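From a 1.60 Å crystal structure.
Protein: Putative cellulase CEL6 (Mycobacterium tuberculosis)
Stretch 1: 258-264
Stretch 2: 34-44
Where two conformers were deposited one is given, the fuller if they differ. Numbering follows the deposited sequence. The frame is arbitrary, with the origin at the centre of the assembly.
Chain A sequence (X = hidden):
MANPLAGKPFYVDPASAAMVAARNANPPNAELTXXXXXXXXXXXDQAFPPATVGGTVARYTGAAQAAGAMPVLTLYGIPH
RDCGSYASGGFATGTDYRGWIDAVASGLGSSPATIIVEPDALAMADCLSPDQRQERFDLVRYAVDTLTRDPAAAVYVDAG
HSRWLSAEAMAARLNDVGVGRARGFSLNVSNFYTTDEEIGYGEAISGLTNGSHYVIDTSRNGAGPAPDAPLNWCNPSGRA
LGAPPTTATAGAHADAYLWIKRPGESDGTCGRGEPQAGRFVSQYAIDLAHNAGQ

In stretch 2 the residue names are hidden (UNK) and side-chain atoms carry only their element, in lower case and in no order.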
# COMPACT_ATOMS: atom_id res chain seq x y z
N LEU A 258 0.12 8.80 2.84
CA LEU A 258 0.97 7.76 3.41
C LEU A 258 2.09 7.41 2.46
O LEU A 258 1.96 7.63 1.24
CB LEU A 258 0.19 6.48 3.73
CG LEU A 258 -0.97 6.60 4.74
CD1 LEU A 258 -1.71 5.27 4.81
CD2 LEU A 258 -0.46 7.07 6.11
N TRP A 259 3.16 6.83 2.99
CA TRP A 259 4.13 6.18 2.08
C TRP A 259 3.86 4.69 2.15
O TRP A 259 4.20 4.05 3.15
CB TRP A 259 5.57 6.50 2.47
CG TRP A 259 6.01 7.88 2.12
CD1 TRP A 259 5.22 8.95 1.73
CD2 TRP A 259 7.35 8.37 2.14
NE1 TRP A 259 6.00 10.06 1.55
CE2 TRP A 259 7.31 9.73 1.76
CE3 TRP A 259 8.59 7.79 2.41
CZ2 TRP A 259 8.46 10.53 1.69
CZ3 TRP A 259 9.74 8.58 2.32
CH2 TRP A 259 9.65 9.93 1.97
N ILE A 260 3.12 4.17 1.18
CA ILE A 260 2.73 2.77 1.17
C ILE A 260 3.83 1.93 0.52
O ILE A 260 4.45 1.09 1.18
CB ILE A 260 1.31 2.60 0.55
CG1 ILE A 260 0.33 3.45 1.37
CG2 ILE A 260 0.93 1.10 0.58
CD1 ILE A 260 -1.07 3.47 0.87
N LYS A 261 4.12 2.21 -0.74
CA LYS A 261 5.35 1.74 -1.35
C LYS A 261 6.54 2.27 -0.56
O LYS A 261 6.49 3.40 -0.08
CB LYS A 261 5.41 2.24 -2.80
CG LYS A 261 6.75 2.10 -3.53
CD LYS A 261 7.00 0.71 -3.94
CE LYS A 261 8.40 0.59 -4.55
NZ LYS A 261 8.55 -0.69 -5.26
N ARG A 262 7.58 1.43 -0.42
CA ARG A 262 8.81 1.82 0.27
C ARG A 262 9.83 2.35 -0.74
O ARG A 262 10.36 1.57 -1.55
CB ARG A 262 9.38 0.62 1.01
CG ARG A 262 8.53 0.15 2.20
CD ARG A 262 9.24 -0.78 3.22
NE ARG A 262 8.54 -0.78 4.51
CZ ARG A 262 9.01 -1.27 5.69
NH1 ARG A 262 10.21 -1.81 5.83
NH2 ARG A 262 8.24 -1.21 6.75
N PRO A 263 10.13 3.65 -0.71
CA PRO A 263 11.10 4.23 -1.66
C PRO A 263 12.41 3.52 -1.60
O PRO A 263 12.96 3.30 -0.53
CB PRO A 263 11.28 5.68 -1.19
CG PRO A 263 9.99 5.99 -0.51
CD PRO A 263 9.59 4.70 0.18
N GLY A 264 12.91 3.17 -2.78
CA GLY A 264 14.15 2.42 -2.89
C GLY A 264 13.92 0.99 -3.33
O GLY A 264 14.78 0.40 -3.98
N UNK A 34 17.11 10.33 5.49
CA UNK A 34 15.78 10.96 5.35
C UNK A 34 14.70 9.92 5.09
O UNK A 34 13.69 9.88 5.80
o UNK A 34 14.49 12.59 4.13
c UNK A 34 15.77 11.97 4.22
N UNK A 35 14.94 9.08 4.10
CA UNK A 35 13.99 7.99 3.76
C UNK A 35 13.80 7.03 4.94
O UNK A 35 12.68 6.65 5.28
c UNK A 35 14.43 8.22 1.27
c UNK A 35 13.69 5.97 2.22
c UNK A 35 14.48 7.25 2.47
N UNK A 36 14.91 6.60 5.57
CA UNK A 36 14.84 5.67 6.68
C UNK A 36 14.02 6.13 7.86
O UNK A 36 13.41 5.32 8.54
c UNK A 36 16.24 5.36 7.16
N UNK A 37 14.02 7.43 8.11
CA UNK A 37 13.31 7.98 9.27
C UNK A 37 11.87 8.41 8.94
O UNK A 37 11.21 9.05 9.78
n UNK A 37 16.33 9.65 10.51
o UNK A 37 15.30 7.81 11.32
c UNK A 37 15.31 8.81 10.57
c UNK A 37 14.08 9.19 9.79
N UNK A 38 11.39 8.10 7.74
CA UNK A 38 10.01 8.42 7.35
C UNK A 38 9.18 7.15 7.48
O UNK A 38 9.54 6.10 6.94
c UNK A 38 9.97 8.90 5.88
o UNK A 38 10.88 10.01 5.76
c UNK A 38 8.64 9.48 5.53
N UNK A 39 8.03 7.23 8.14
CA UNK A 39 7.19 6.02 8.28
C UNK A 39 6.63 5.53 6.95
O UNK A 39 6.17 6.34 6.12
c UNK A 39 7.41 8.43 8.75
c UNK A 39 6.05 6.48 9.19
c UNK A 39 6.07 7.94 9.15
N UNK A 40 6.65 4.21 6.73
CA UNK A 40 6.20 3.67 5.44
C UNK A 40 5.05 2.68 5.69
O UNK A 40 4.17 2.98 6.46
c UNK A 40 8.31 4.36 4.30
n UNK A 40 10.70 4.74 4.42
o UNK A 40 9.93 3.09 3.13
c UNK A 40 9.73 4.00 3.90
c UNK A 40 7.41 3.17 4.62
N UNK A 41 5.01 1.54 5.03
CA UNK A 41 4.09 0.46 5.42
C UNK A 41 4.87 -0.82 5.34
O UNK A 41 5.87 -0.91 4.60
c UNK A 41 2.84 0.35 4.52
o UNK A 41 3.18 -0.18 3.25
N UNK A 42 4.44 -1.82 6.09
CA UNK A 42 5.09 -3.13 6.14
C UNK A 42 4.27 -4.10 5.29
O UNK A 42 3.13 -4.35 5.57
o UNK A 42 8.36 -8.23 8.41
c UNK A 42 7.58 -7.09 8.23
c UNK A 42 8.19 -5.86 8.06
c UNK A 42 6.01 -4.82 7.82
c UNK A 42 7.40 -4.74 7.86
c UNK A 42 6.22 -7.19 8.21
c UNK A 42 5.43 -6.04 8.00
c UNK A 42 5.17 -3.57 7.61
N UNK A 43 4.90 -4.66 4.25
CA UNK A 43 4.19 -5.48 3.28
C UNK A 43 4.27 -6.95 3.68
O UNK A 43 5.40 -7.46 3.94
c UNK A 43 3.87 -3.72 0.04
c UNK A 43 4.90 -2.74 1.74
c UNK A 43 3.27 -1.76 -1.31
c UNK A 43 3.86 -2.34 -0.19
c UNK A 43 4.57 -3.96 1.25
n UNK A 43 4.51 -1.75 0.85
c UNK A 43 4.80 -5.31 1.91
c UNK A 43 2.69 -4.00 -2.03
c UNK A 43 3.26 -4.56 -0.91
c UNK A 43 2.69 -2.60 -2.22
N UNK A 44 3.13 -7.62 3.67
CA UNK A 44 3.04 -9.06 3.97
C UNK A 44 2.51 -9.82 2.75
O UNK A 44 1.62 -9.35 2.05
c UNK A 44 3.78 -9.09 6.94
c UNK A 44 2.10 -9.26 5.12
c UNK A 44 2.48 -8.54 6.41
c UNK A 44 1.35 -8.69 7.43
O HOH W 1 3.41 5.93 5.77
O HOH W 2 12.31 2.61 2.07

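Position 34 carries one carbon and then one oxygen, and it makes no contact with stretch 1; this is Ser34, whose hydroxyl is bonded elsewhere in the structure. Position 35 has one carbon bearing two more, one of which lies 4.2 Å from Pro263 CB; the beta fork makes it Val35, a compact apolar partner for the proline. Position 36, a single carbon pointing away from stretch 1, is Ala36; no contact there calls for the type. At position 37 two carbons end in one oxygen and one nitrogen, the amide of Asn37; exposed and out of reach, it is the first residue to leave helical geometry.

Position 38 has a carbon bearing one oxygen and one carbon, the latter over the face of Trp259, 3.5 Å from the centroid of its six-membered ring and 12° off the normal. This is Thr38, and both branches are used: CG2 makes that CH-pi contact, while OG1 donates to Ser34 O at 2.8 Å. At position 39, three carbons close a ring onto the backbone nitrogen and the carbonyl O lies 3.7 Å from Trp259 CB; this is Pro39, which touches through its backbone.

Position 40 has three carbons, the third holding oxygen and nitrogen; the second meets the Trp259 ring edge, 3.9 Å from Trp259 CE3. This is Gln40, whose amide can donate and accept at once: NE2 to Thr38 O at 3.1 Å, OE1 from the oxygen of water 2 at 2.6 Å. The oxygen of water 2 also donates to Pro263 O at 2.8 Å, bridging the stretches.

At position 41 one carbon carries an oxygen 2.7 Å from Ile260 O: Ser41, short enough for OG to donate to that carbonyl. Position 42 has a carbon, a six-carbon ring and an oxygen, a ring carbon lying 3.8 Å from Arg262 NH2; this is Tyr42, its ring edge toward the guanidinium. Position 43 bears fused rings of eight carbons and one nitrogen, the nitrogen 2.9 Å from Ile260 O and a carbon 4.2 Å from Ile260 CG2. Trp43 suits both: NE1 donates near the ring plane, at 164°, while CZ2 packs on the isoleucine. Position 44, four carbons forked at the second, is Leu44, beyond stretch 1's reach.

Thr38 and Gln40 pack Trp259 at face and edge; Val35–Pro263 and Trp43–Ile260 are separate apolar pairs. Ile260 O accepts from Ser41 and Trp43, while Arg262 NE donates to Ser41 O at 2.7 Å, supplemented by a weak bond from Arg262 NH2 to Ser41 O at 3.2 Å. Ser41 is therefore held through side chain and backbone alike. Water 1's oxygen accepts from Trp259 N at 2.9 Å and can donate to Pro39 O (2.8 Å) and Gln40 O (3.1 Å), though acceptors in reach outnumber its protons.

Stretch 2, residues 34-44: SVANTPQSYWL
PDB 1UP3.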